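Local coordinates for spore coat polysaccharide biosynthesis protein SpsE (Bacillus subtilis, PDB 1VLI) that probably acts as an N-acylneuraminate-9-phosphate synthase-like enzyme in the biosynthesis of spore coat polysaccharide, at residues 143-148 and 171-176; 206-211 and 299-304; 236-241 and 278-283; 316-321 and 333-338. One frame throughout, in Å; residues are numbered along the deposited sequence.

Contact 1: residues 143-148 and 171-176; sequences YEINHL and SDVHEA
Ile-145 overlaps Ala-176 with its longer branch: CG1 lies 3.9 Å from the methyl CB of Ala-176. The contact lies in the NeuB-family beta/alpha (TIM) barrel and sets the loop that follows strand 138-140 against helix 170-181. The chi1 of -164° leaves CG1 of Ile-145 anti to the backbone N. CD1 of the same side chain comes to 4.3 Å from CG2 of Val-173, although the CB of Val-173 itself points away from the loop. Phe-163 of strand 161-164 touches both Ile-145 and Ala-176, placing this apolar patch against the barrel wall.

A second touch lies at the start of helix 148-155. CD1 of Leu-148 meets OE2 of Glu-175 at 3.6 Å, the two side chains crossing at about a right angle. Glu-175 is extended beyond CG, and its carboxylate is committed to a salt bridge with Arg-350, so Leu-148 packs beside an ion pair. The carboxylate of Asp-172 is also engaged, OD1 in a salt bridge with Arg-311 and OD2 accepting from Glu-169 N.

The loop folds as a type I turn from Glu-144 to His-147, closed by the bond from His-147 N to Glu-144 O. This turn presents the carbonyl of Ile-145 to the helix. A water bridges the two backbones there, donating to Ile-145 O at 2.8 Å and to Asp-172 O, also at 2.8 Å; the latter oxygen additionally accepts Ala-176 N at 3.0 Å.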
loop_
_atom_site.group_PDB
_atom_site.type_symbol
_atom_site.label_atom_id
_atom_site.label_comp_id
_atom_site.label_asym_id
_atom_site.label_seq_id
_atom_site.Cartn_x
_atom_site.Cartn_y
_atom_site.Cartn_z
ATOM N N TYR A 143 4.050 -4.403 -2.783
ATOM C CA TYR A 143 5.401 -4.770 -3.260
ATOM C C TYR A 143 6.526 -4.190 -2.408
ATOM O O TYR A 143 7.660 -4.659 -2.480
ATOM C CB TYR A 143 5.595 -4.445 -4.747
ATOM C CG TYR A 143 4.598 -5.146 -5.634
ATOM C CD1 TYR A 143 4.225 -6.479 -5.381
ATOM C CD2 TYR A 143 4.008 -4.487 -6.717
ATOM C CE1 TYR A 143 3.293 -7.147 -6.182
ATOM C CE2 TYR A 143 3.067 -5.149 -7.538
ATOM C CZ TYR A 143 2.724 -6.482 -7.262
ATOM O OH TYR A 143 1.814 -7.152 -8.047
ATOM N N GLU A 144 6.192 -3.205 -1.580
ATOM C CA GLU A 144 7.093 -2.708 -0.551
ATOM C C GLU A 144 6.909 -3.378 0.807
ATOM O O GLU A 144 7.417 -2.877 1.816
ATOM C CB GLU A 144 6.927 -1.192 -0.382
ATOM C CG GLU A 144 7.619 -0.358 -1.453
ATOM C CD GLU A 144 7.010 -0.526 -2.828
ATOM O OE1 GLU A 144 5.783 -0.361 -2.938
ATOM O OE2 GLU A 144 7.754 -0.799 -3.801
ATOM N N ILE A 145 6.184 -4.494 0.871
ATOM C CA ILE A 145 6.028 -5.174 2.158
ATOM C C ILE A 145 7.369 -5.586 2.779
ATOM O O ILE A 145 7.471 -5.756 3.994
ATOM C CB ILE A 145 5.084 -6.382 2.062
ATOM C CG1 ILE A 145 4.645 -6.796 3.452
ATOM C CG2 ILE A 145 5.727 -7.600 1.276
ATOM C CD1 ILE A 145 3.446 -7.759 3.417
ATOM N N ASN A 146 8.402 -5.714 1.955
ATOM C CA ASN A 146 9.706 -6.184 2.429
ATOM C C ASN A 146 10.754 -5.094 2.325
ATOM O O ASN A 146 11.942 -5.373 2.439
ATOM C CB ASN A 146 10.147 -7.460 1.668
ATOM C CG ASN A 146 10.553 -7.171 0.228
ATOM O OD1 ASN A 146 10.148 -6.147 -0.344
ATOM N ND2 ASN A 146 11.357 -8.070 -0.375
ATOM N N HIS A 147 10.320 -3.850 2.130
ATOM C CA HIS A 147 11.248 -2.743 2.106
ATOM C C HIS A 147 11.452 -2.326 3.539
ATOM O O HIS A 147 10.937 -1.276 4.006
ATOM C CB HIS A 147 10.694 -1.579 1.291
ATOM C CG HIS A 147 11.709 -0.539 0.961
ATOM N ND1 HIS A 147 12.866 -0.360 1.694
ATOM C CD2 HIS A 147 11.747 0.375 -0.035
ATOM C CE1 HIS A 147 13.571 0.622 1.164
ATOM N NE2 HIS A 147 12.910 1.093 0.119
ATOM N N LEU A 148 12.227 -3.144 4.231
ATOM C CA LEU A 148 12.407 -3.019 5.667
ATOM C C LEU A 148 13.068 -1.699 6.078
ATOM O O LEU A 148 12.627 -1.089 7.049
ATOM C CB LEU A 148 13.133 -4.246 6.244
ATOM C CG LEU A 148 12.521 -5.648 5.997
ATOM C CD1 LEU A 148 13.182 -6.598 6.958
ATOM C CD2 LEU A 148 10.965 -5.744 6.161
ATOM N N SER A 171 4.875 -15.055 6.991
ATOM C CA SER A 171 6.158 -14.619 7.477
ATOM C C SER A 171 6.520 -13.219 6.984
ATOM O O SER A 171 7.150 -12.465 7.717
ATOM C CB SER A 171 7.222 -15.631 7.088
ATOM O OG SER A 171 7.046 -15.976 5.733
ATOM N N ASP A 172 6.113 -12.859 5.768
ATOM C CA ASP A 172 6.323 -11.471 5.270
ATOM C C ASP A 172 5.492 -10.474 6.071
ATOM O O ASP A 172 5.941 -9.336 6.380
ATOM C CB ASP A 172 5.930 -11.346 3.790
ATOM C CG ASP A 172 6.469 -12.493 2.929
ATOM O OD1 ASP A 172 7.681 -12.748 2.984
ATOM O OD2 ASP A 172 5.754 -13.182 2.169
ATOM N N VAL A 173 4.273 -10.900 6.405
ATOM C CA VAL A 173 3.357 -10.041 7.133
ATOM C C VAL A 173 3.957 -9.816 8.527
ATOM O O VAL A 173 4.070 -8.668 9.019
ATOM C CB VAL A 173 1.969 -10.643 7.151
ATOM C CG1 VAL A 173 1.046 -9.860 7.988
ATOM C CG2 VAL A 173 1.408 -10.676 5.765
ATOM N N HIS A 174 4.452 -10.905 9.102
ATOM C CA HIS A 174 5.065 -10.863 10.415
ATOM C C HIS A 174 6.311 -9.996 10.498
ATOM O O HIS A 174 6.478 -9.252 11.467
ATOM C CB HIS A 174 5.393 -12.271 10.862
ATOM C CG HIS A 174 6.007 -12.340 12.219
ATOM N ND1 HIS A 174 5.283 -12.133 13.371
ATOM C CD2 HIS A 174 7.267 -12.633 12.612
ATOM C CE1 HIS A 174 6.076 -12.274 14.417
ATOM N NE2 HIS A 174 7.281 -12.587 13.985
ATOM N N GLU A 175 7.166 -10.088 9.478
ATOM C CA GLU A 175 8.439 -9.407 9.460
ATOM C C GLU A 175 8.224 -7.912 9.286
ATOM O O GLU A 175 8.940 -7.100 9.875
ATOM C CB GLU A 175 9.343 -9.956 8.349
ATOM C CG GLU A 175 10.767 -9.427 8.393
ATOM C CD GLU A 175 11.727 -10.191 7.496
ATOM O OE1 GLU A 175 11.239 -10.908 6.605
ATOM O OE2 GLU A 175 12.969 -10.083 7.678
ATOM N N ALA A 176 7.248 -7.563 8.460
ATOM C CA ALA A 176 6.870 -6.168 8.241
ATOM C C ALA A 176 6.310 -5.584 9.532
ATOM O O ALA A 176 6.636 -4.433 9.912
ATOM C CB ALA A 176 5.860 -6.071 7.130
HETATM O O HOH W 1 8.122 -8.285 4.961
#

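Contact 2: residues 206-211 and 299-304; sequences LSVIPM and SYKTTT
Met-211, deposited as selenomethionine, reaches across to Lys-301, its terminal CE modelled 3.2 Å from Lys-301 CB, a distance short for two carbons and possibly in part an error of the model. The chain is bent twice: chi2 of -85° turns SE aside, and chi3 of -71° then carries CE over to the other segment. The two side chains cross at about a right angle, and the same CE sits 3.3 Å from the carbonyl O of Ser-299, so CE lies close to both that carbonyl and the start of the lysine side chain. The other apolar touch is made further along Lys-301, where CD lies 4.0 Å from CG1 of Val-208. A bend at chi2 (51°) places CD there.

Polar groups gather about Ser-207 and at the end of Lys-301. OG of Ser-207 lies 3.1 Å from Ser-299 N, but the angle is too poor for a hydrogen bond, and the hydroxyl is bonded to Leu-296 O instead. Ser-299 is nevertheless pressed close, its CA 4.5 Å from that of Val-208. NZ of Lys-301 bonds to Thr-165 OG1 and weakly to His-192 ND1. Its aliphatic part is thus laid against Met-211 and Val-208 while its ammonium group reaches the barrel.

Thr-165 directly follows strand 161-164, His-192 is near the end of strand 188-193, and the side chain of Lys-301 is about 14 Å from the bound zinc ion. The arrangement is that of an irregular connecting segment packed on the first turn of helix 208-215, at the C-terminal mouth of a TIM barrel.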
loop_
_atom_site.group_PDB
_atom_site.type_symbol
_atom_site.label_atom_id
_atom_site.label_comp_id
_atom_site.label_asym_id
_atom_site.label_seq_id
_atom_site.Cartn_x
_atom_site.Cartn_y
_atom_site.Cartn_z
ATOM N N LEU A 206 -11.447 -14.391 1.431
ATOM C CA LEU A 206 -11.797 -13.616 2.635
ATOM C C LEU A 206 -11.558 -14.314 3.988
ATOM O O LEU A 206 -11.471 -13.641 5.025
ATOM C CB LEU A 206 -13.238 -13.108 2.543
ATOM C CG LEU A 206 -13.636 -12.186 1.390
ATOM C CD1 LEU A 206 -14.955 -11.489 1.698
ATOM C CD2 LEU A 206 -12.556 -11.146 1.146
ATOM N N SER A 207 -11.456 -15.655 3.998
ATOM C CA SER A 207 -11.133 -16.343 5.255
ATOM C C SER A 207 -9.758 -15.894 5.793
ATOM O O SER A 207 -9.427 -16.139 6.943
ATOM C CB SER A 207 -11.216 -17.870 5.119
ATOM O OG SER A 207 -10.465 -18.284 4.003
ATOM N N VAL A 208 -8.987 -15.194 4.971
ATOM C CA VAL A 208 -7.722 -14.655 5.384
ATOM C C VAL A 208 -7.862 -13.566 6.439
ATOM O O VAL A 208 -6.981 -13.402 7.298
ATOM C CB VAL A 208 -6.962 -14.105 4.170
ATOM C CG1 VAL A 208 -5.822 -13.154 4.588
ATOM C CG2 VAL A 208 -6.437 -15.235 3.322
ATOM N N ILE A 209 -8.963 -12.811 6.376
ATOM C CA ILE A 209 -9.176 -11.709 7.306
ATOM C C ILE A 209 -9.216 -12.144 8.792
ATOM O O ILE A 209 -8.377 -11.660 9.551
ATOM C CB ILE A 209 -10.413 -10.863 6.887
ATOM C CG1 ILE A 209 -10.098 -10.105 5.589
ATOM C CG2 ILE A 209 -10.827 -9.914 8.029
ATOM C CD1 ILE A 209 -11.316 -9.354 4.989
ATOM N N PRO A 210 -10.151 -13.018 9.216
ATOM C CA PRO A 210 -10.072 -13.612 10.572
ATOM C C PRO A 210 -8.776 -14.312 10.942
ATOM O O PRO A 210 -8.342 -14.191 12.084
ATOM C CB PRO A 210 -11.289 -14.572 10.663
ATOM C CG PRO A 210 -11.822 -14.688 9.305
ATOM C CD PRO A 210 -11.396 -13.421 8.527
HETATM N N MSE A 211 -8.136 -15.005 10.005
HETATM C CA MSE A 211 -6.858 -15.635 10.278
HETATM C C MSE A 211 -5.833 -14.569 10.688
HETATM O O MSE A 211 -5.193 -14.687 11.743
HETATM C CB MSE A 211 -6.369 -16.363 9.031
HETATM C CG MSE A 211 -5.134 -17.191 9.234
HETATM SE SE MSE A 211 -3.500 -16.198 9.071
HETATM C CE MSE A 211 -3.477 -15.865 7.065
ATOM N N SER A 299 -7.913 -19.957 3.920
ATOM C CA SER A 299 -7.253 -19.161 4.981
ATOM C C SER A 299 -5.722 -19.188 4.937
ATOM O O SER A 299 -5.073 -18.448 5.674
ATOM C CB SER A 299 -7.743 -19.567 6.388
ATOM O OG SER A 299 -7.545 -20.955 6.664
ATOM N N TYR A 300 -5.134 -20.048 4.103
ATOM C CA TYR A 300 -3.675 -20.058 3.951
ATOM C C TYR A 300 -3.280 -18.799 3.193
ATOM O O TYR A 300 -3.601 -18.666 1.999
ATOM C CB TYR A 300 -3.160 -21.323 3.241
ATOM C CG TYR A 300 -1.645 -21.341 3.086
ATOM C CD1 TYR A 300 -0.796 -21.322 4.207
ATOM C CD2 TYR A 300 -1.060 -21.361 1.825
ATOM C CE1 TYR A 300 0.609 -21.317 4.073
ATOM C CE2 TYR A 300 0.342 -21.355 1.670
ATOM C CZ TYR A 300 1.170 -21.332 2.797
ATOM O OH TYR A 300 2.547 -21.333 2.625
ATOM N N LYS A 301 -2.632 -17.868 3.906
ATOM C CA LYS A 301 -2.183 -16.581 3.339
ATOM C C LYS A 301 -1.081 -16.884 2.369
ATOM O O LYS A 301 -0.042 -17.412 2.764
ATOM C CB LYS A 301 -1.660 -15.627 4.419
ATOM C CG LYS A 301 -1.155 -14.291 3.898
ATOM C CD LYS A 301 -2.176 -13.634 2.999
ATOM C CE LYS A 301 -1.713 -12.254 2.594
ATOM N NZ LYS A 301 -2.789 -11.548 1.804
ATOM N N THR A 302 -1.331 -16.570 1.099
ATOM C CA THR A 302 -0.415 -16.895 0.003
ATOM C C THR A 302 -0.760 -16.132 -1.299
ATOM O O THR A 302 -1.806 -15.517 -1.389
ATOM C CB THR A 302 -0.370 -18.443 -0.219
ATOM O OG1 THR A 302 0.657 -18.752 -1.160
ATOM C CG2 THR A 302 -1.658 -18.980 -0.864
ATOM N N THR A 303 0.121 -16.173 -2.298
ATOM C CA THR A 303 -0.181 -15.618 -3.627
ATOM C C THR A 303 -1.235 -16.463 -4.394
ATOM O O THR A 303 -1.299 -17.696 -4.229
ATOM C CB THR A 303 1.139 -15.452 -4.423
ATOM O OG1 THR A 303 0.916 -14.632 -5.580
ATOM C CG2 THR A 303 1.631 -16.795 -4.970
ATOM N N THR A 304 -2.067 -15.812 -5.211
ATOM C CA THR A 304 -3.134 -16.529 -5.944
ATOM C C THR A 304 -2.662 -17.118 -7.290
ATOM O O THR A 304 -1.548 -16.827 -7.754
ATOM C CB THR A 304 -4.427 -15.658 -6.132
ATOM O OG1 THR A 304 -4.099 -14.417 -6.772
ATOM C CG2 THR A 304 -5.046 -15.245 -4.781
#

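Contact 3: residues 236-241 and 278-283; sequences AAVRLG and KTEAEL
Val-238 and Thr-279 each hold one methyl anti to the backbone N, and these two methyls meet: with chi1 of Val-238 at 162°, its CG1 comes to 3.9 Å from CG2 of Thr-279. The chi1 of Thr-279, -63°, puts OG1 beside its own backbone N, where it bonds to Gly-275 O one turn earlier, leaving CG2 to face the neighbouring helix. That methyl lies between two residues, since CB of Arg-239 is also 3.9 Å away.

Leu-283, one turn further along, lays CD1 against the backbone and CB of Arg-239, 4.1 Å from CA. The same methyl is 4.4 Å from CG1 of Val-238, which also touches CG of Glu-280 at 4.2 Å. The contact joins helices 232-239 and 266-285, which follow strands 220-225 and 244-248 of the TIM barrel; Ile-245 of strand 244-248 touches Val-238. Helix 232-239 finishes here in a Schellman motif, Ala-242 N bonding to Ala-237 O and Gly-241 N to Val-238 O, with Gly-241 at positive phi as the C-prime residue.

The chi1 of Arg-239, 92°, is off the usual values and places CG; the chain bends again at chi3. Ala-236 CA lies 3.6 Å above one guanidinium face, nearer its periphery than its centre, while Thr-279 CG2 lies at the edge. NE is buried without a polar partner in the model, and OE1 of Glu-282, 6.0 Å from that nitrogen, is oppositely charged but not in contact.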
loop_
_atom_site.group_PDB
_atom_site.type_symbol
_atom_site.label_atom_id
_atom_site.label_comp_id
_atom_site.label_asym_id
_atom_site.label_seq_id
_atom_site.Cartn_x
_atom_site.Cartn_y
_atom_site.Cartn_z
ATOM N N ALA A 236 -19.217 -8.640 2.812
ATOM C CA ALA A 236 -18.828 -9.956 3.330
ATOM C C ALA A 236 -17.579 -9.779 4.194
ATOM O O ALA A 236 -17.509 -10.295 5.289
ATOM C CB ALA A 236 -18.591 -10.919 2.200
ATOM N N ALA A 237 -16.624 -8.987 3.720
ATOM C CA ALA A 237 -15.405 -8.676 4.481
ATOM C C ALA A 237 -15.723 -8.059 5.845
ATOM O O ALA A 237 -15.159 -8.491 6.869
ATOM C CB ALA A 237 -14.506 -7.752 3.688
ATOM N N VAL A 238 -16.609 -7.047 5.845
ATOM C CA VAL A 238 -17.007 -6.351 7.061
ATOM C C VAL A 238 -17.625 -7.339 8.036
ATOM O O VAL A 238 -17.302 -7.336 9.228
ATOM C CB VAL A 238 -18.000 -5.190 6.745
ATOM C CG1 VAL A 238 -18.780 -4.723 7.995
ATOM C CG2 VAL A 238 -17.256 -4.037 6.120
ATOM N N ARG A 239 -18.486 -8.218 7.542
ATOM C CA ARG A 239 -19.097 -9.173 8.460
ATOM C C ARG A 239 -18.187 -10.352 8.838
ATOM O O ARG A 239 -18.566 -11.168 9.652
ATOM C CB ARG A 239 -20.555 -9.515 8.099
ATOM C CG ARG A 239 -20.836 -10.701 7.218
ATOM C CD ARG A 239 -22.321 -10.751 6.755
ATOM N NE ARG A 239 -22.427 -10.160 5.427
ATOM C CZ ARG A 239 -22.356 -10.838 4.273
ATOM N NH1 ARG A 239 -22.237 -12.188 4.261
ATOM N NH2 ARG A 239 -22.413 -10.150 3.118
ATOM N N LEU A 240 -16.976 -10.381 8.277
ATOM C CA LEU A 240 -15.892 -11.241 8.728
ATOM C C LEU A 240 -14.894 -10.482 9.593
ATOM O O LEU A 240 -13.866 -11.025 9.906
ATOM C CB LEU A 240 -15.127 -11.852 7.545
ATOM C CG LEU A 240 -15.817 -13.095 6.987
ATOM C CD1 LEU A 240 -15.251 -13.518 5.662
ATOM C CD2 LEU A 240 -15.720 -14.215 7.965
ATOM N N GLY A 241 -15.186 -9.225 9.939
ATOM C CA GLY A 241 -14.408 -8.490 10.921
ATOM C C GLY A 241 -13.481 -7.398 10.397
ATOM O O GLY A 241 -12.757 -6.783 11.187
ATOM N N LYS A 278 -24.911 -0.479 6.831
ATOM C CA LYS A 278 -26.080 -1.275 7.168
ATOM C C LYS A 278 -25.616 -2.579 7.785
ATOM O O LYS A 278 -26.159 -3.008 8.814
ATOM C CB LYS A 278 -26.922 -1.541 5.914
ATOM C CG LYS A 278 -28.028 -2.601 6.070
ATOM C CD LYS A 278 -28.619 -2.895 4.697
ATOM C CE LYS A 278 -30.102 -3.098 4.800
ATOM N NZ LYS A 278 -30.727 -1.737 4.888
ATOM N N THR A 279 -24.622 -3.202 7.151
ATOM C CA THR A 279 -24.043 -4.438 7.623
ATOM C C THR A 279 -23.524 -4.236 9.034
ATOM O O THR A 279 -23.617 -5.150 9.854
ATOM C CB THR A 279 -22.893 -4.853 6.705
ATOM O OG1 THR A 279 -23.415 -5.108 5.399
ATOM C CG2 THR A 279 -22.271 -6.196 7.132
ATOM N N GLU A 280 -23.005 -3.035 9.331
ATOM C CA GLU A 280 -22.413 -2.783 10.656
ATOM C C GLU A 280 -23.481 -2.763 11.725
ATOM O O GLU A 280 -23.294 -3.335 12.804
ATOM C CB GLU A 280 -21.651 -1.462 10.698
ATOM C CG GLU A 280 -20.198 -1.517 10.232
ATOM C CD GLU A 280 -19.595 -0.122 10.097
ATOM O OE1 GLU A 280 -20.037 0.647 9.222
ATOM O OE2 GLU A 280 -18.668 0.209 10.866
ATOM N N ALA A 281 -24.590 -2.092 11.398
ATOM C CA ALA A 281 -25.739 -1.930 12.285
ATOM C C ALA A 281 -26.544 -3.238 12.444
ATOM O O ALA A 281 -27.216 -3.472 13.527
ATOM C CB ALA A 281 -26.654 -0.773 11.784
ATOM N N GLU A 282 -26.496 -4.062 11.360
ATOM C CA GLU A 282 -27.109 -5.395 11.404
ATOM C C GLU A 282 -26.352 -6.253 12.386
ATOM O O GLU A 282 -26.951 -7.035 13.133
ATOM C CB GLU A 282 -27.091 -6.042 10.021
ATOM C CG GLU A 282 -28.419 -5.588 9.168
ATOM C CD GLU A 282 -28.307 -6.210 7.756
ATOM O OE1 GLU A 282 -27.008 -6.828 7.291
ATOM O OE2 GLU A 282 -29.556 -6.077 7.092
ATOM N N LEU A 283 -25.031 -6.107 12.385
ATOM C CA LEU A 283 -24.178 -6.850 13.311
ATOM C C LEU A 283 -24.458 -6.427 14.753
ATOM O O LEU A 283 -24.566 -7.271 15.648
ATOM C CB LEU A 283 -22.713 -6.640 12.964
ATOM C CG LEU A 283 -22.156 -7.485 11.818
ATOM C CD1 LEU A 283 -20.998 -6.795 11.147
ATOM C CD2 LEU A 283 -21.723 -8.900 12.301
#

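Contact 4: residues 316-321 and 333-338; sequences RGIFTT and DNIAVL
Arg-316, just before strand 317-320, donates NH1 to Val-337 O at 3.1 Å with that oxygen in the guanidinium plane, while its CB packs 3.8 Å from Val-337 CG1. Beyond it the strands 317-320 and 335-338 run antiparallel. Gly-317 with Leu-338 and Phe-319 with Ala-336 are hydrogen-bonded pairs, each joined by two backbone bonds. Thr-321 N continues the series to Asn-334 O at 2.7 Å, the donor lying 52° out of the carbonyl plane.

Ile-318 CG2 meets Ile-335 CD1 at 4.0 Å on one face, which Phe-352 of helix 352-356 covers. On the other, Phe-319 CB touches Leu-338 CD1 at 4.1 Å and the ring takes a cation-pi contact from Lys-343. Ile-371 and Leu-347 bond to the backbone of Ile-318, tying the pair into the SAF (AFP-like) domain.

Outside, Glu-144 of the barrel fixes Arg-316 through a salt bridge to NE. An alanine here would probably leave Val-337 O without its side-chain donor and take away one arginine partner of Glu-144, which also pairs with Arg-339. The guanidinium therefore joins a strand carbonyl and a carboxylate of the barrel loop through separate nitrogens, consistent with a charged link between barrel and SAF domain.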
loop_
_atom_site.group_PDB
_atom_site.type_symbol
_atom_site.label_atom_id
_atom_site.label_comp_id
_atom_site.label_asym_id
_atom_site.label_seq_id
_atom_site.Cartn_x
_atom_site.Cartn_y
_atom_site.Cartn_z
ATOM N N ARG A 316 10.619 -6.056 -3.444
ATOM C CA ARG A 316 11.915 -5.397 -3.616
ATOM C C ARG A 316 13.096 -6.329 -3.329
ATOM O O ARG A 316 12.941 -7.372 -2.669
ATOM C CB ARG A 316 12.007 -4.138 -2.752
ATOM C CG ARG A 316 10.886 -3.114 -3.000
ATOM C CD ARG A 316 11.378 -1.668 -2.997
ATOM N NE ARG A 316 10.367 -0.765 -3.525
ATOM C CZ ARG A 316 10.580 0.516 -3.855
ATOM N NH1 ARG A 316 11.773 1.084 -3.741
ATOM N NH2 ARG A 316 9.599 1.226 -4.349
ATOM N N GLY A 317 14.265 -5.959 -3.845
ATOM C CA GLY A 317 15.515 -6.586 -3.491
ATOM C C GLY A 317 16.637 -5.576 -3.580
ATOM O O GLY A 317 16.409 -4.388 -3.875
ATOM N N ILE A 318 17.865 -6.044 -3.350
ATOM C CA ILE A 318 18.996 -5.154 -3.353
ATOM C C ILE A 318 19.692 -5.171 -4.709
ATOM O O ILE A 318 20.108 -6.237 -5.190
ATOM C CB ILE A 318 19.962 -5.538 -2.228
ATOM C CG1 ILE A 318 19.257 -5.451 -0.879
ATOM C CG2 ILE A 318 21.146 -4.620 -2.261
ATOM C CD1 ILE A 318 20.107 -5.874 0.263
ATOM N N PHE A 319 19.839 -3.985 -5.304
ATOM C CA PHE A 319 20.331 -3.857 -6.676
ATOM C C PHE A 319 21.448 -2.873 -6.751
ATOM O O PHE A 319 21.459 -1.930 -5.987
ATOM C CB PHE A 319 19.210 -3.383 -7.592
ATOM C CG PHE A 319 18.268 -4.471 -8.005
ATOM C CD1 PHE A 319 17.168 -4.794 -7.221
ATOM C CD2 PHE A 319 18.488 -5.187 -9.182
ATOM C CE1 PHE A 319 16.296 -5.833 -7.594
ATOM C CE2 PHE A 319 17.624 -6.212 -9.570
ATOM C CZ PHE A 319 16.527 -6.534 -8.764
ATOM N N THR A 320 22.393 -3.095 -7.659
ATOM C CA THR A 320 23.457 -2.130 -7.896
ATOM C C THR A 320 22.905 -0.941 -8.684
ATOM O O THR A 320 22.173 -1.116 -9.670
ATOM C CB THR A 320 24.610 -2.752 -8.678
ATOM O OG1 THR A 320 24.079 -3.527 -9.758
ATOM C CG2 THR A 320 25.367 -3.772 -7.828
ATOM N N THR A 321 23.249 0.258 -8.238
ATOM C CA THR A 321 22.902 1.478 -8.973
ATOM C C THR A 321 24.038 1.954 -9.898
ATOM O O THR A 321 23.810 2.812 -10.759
ATOM C CB THR A 321 22.499 2.611 -8.020
ATOM O OG1 THR A 321 23.545 2.833 -7.078
ATOM C CG2 THR A 321 21.362 2.213 -7.163
ATOM N N ASP A 333 25.451 4.697 -1.961
ATOM C CA ASP A 333 25.794 5.215 -3.277
ATOM C C ASP A 333 25.952 4.234 -4.434
ATOM O O ASP A 333 25.993 4.665 -5.583
ATOM C CB ASP A 333 27.057 6.068 -3.176
ATOM C CG ASP A 333 26.834 7.312 -2.349
ATOM O OD1 ASP A 333 25.697 7.845 -2.326
ATOM O OD2 ASP A 333 27.736 7.817 -1.669
ATOM N N ASN A 334 26.054 2.939 -4.156
ATOM C CA ASN A 334 26.155 1.968 -5.246
ATOM C C ASN A 334 25.141 0.817 -5.197
ATOM O O ASN A 334 25.008 0.060 -6.163
ATOM C CB ASN A 334 27.587 1.438 -5.399
ATOM C CG ASN A 334 28.149 0.885 -4.108
ATOM O OD1 ASN A 334 27.412 0.510 -3.168
ATOM N ND2 ASN A 334 29.457 0.832 -4.043
ATOM N N ILE A 335 24.418 0.698 -4.091
ATOM C CA ILE A 335 23.299 -0.237 -4.044
ATOM C C ILE A 335 22.030 0.423 -3.493
ATOM O O ILE A 335 22.116 1.374 -2.703
ATOM C CB ILE A 335 23.649 -1.538 -3.238
ATOM C CG1 ILE A 335 24.249 -1.206 -1.864
ATOM C CG2 ILE A 335 24.572 -2.457 -4.051
ATOM C CD1 ILE A 335 24.023 -2.291 -0.836
ATOM N N ALA A 336 20.864 -0.105 -3.897
ATOM C CA ALA A 336 19.583 0.420 -3.441
ATOM C C ALA A 336 18.530 -0.673 -3.349
ATOM O O ALA A 336 18.650 -1.712 -3.994
ATOM C CB ALA A 336 19.099 1.573 -4.337
ATOM N N VAL A 337 17.519 -0.438 -2.516
ATOM C CA VAL A 337 16.364 -1.338 -2.360
ATOM C C VAL A 337 15.318 -0.953 -3.431
ATOM O O VAL A 337 14.656 0.107 -3.330
ATOM C CB VAL A 337 15.813 -1.217 -0.935
ATOM C CG1 VAL A 337 14.497 -2.011 -0.729
ATOM C CG2 VAL A 337 16.858 -1.646 0.056
ATOM N N LEU A 338 15.225 -1.776 -4.485
ATOM C CA LEU A 338 14.435 -1.440 -5.685
ATOM C C LEU A 338 13.548 -2.612 -6.113
ATOM O O LEU A 338 13.748 -3.726 -5.669
ATOM C CB LEU A 338 15.358 -1.006 -6.832
ATOM C CG LEU A 338 16.162 0.270 -6.567
ATOM C CD1 LEU A 338 17.383 0.325 -7.448
ATOM C CD2 LEU A 338 15.319 1.518 -6.739
#

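In the fold
Contacts 1 and 4, centres 17 Å apart, meet where barrel and SAF domain adjoin: besides the salt bridge of Glu-144, Val-337 CG1 is 3.4 Å from His-147 ND1, and Asn-146 ND2 makes a probable hydrogen bond to Arg-316 O. Contact 3 is nested along the chain inside the loop closed by contact 2, and the two touch at Leu-206 and Pro-210, Leu-206 CD1 lying 3.6 Å from Ala-237 N. Contacts 1 and 2 come within about 5 Å at their nearest atoms; Glu-169 bonds to Asp-172 of one and Thr-302 of the other. The zinc ion, held by His-226 and His-248, is about 14 Å from the side chain of Lys-301 in contact 2. Contacts 3 and 4 have centres 43 Å apart.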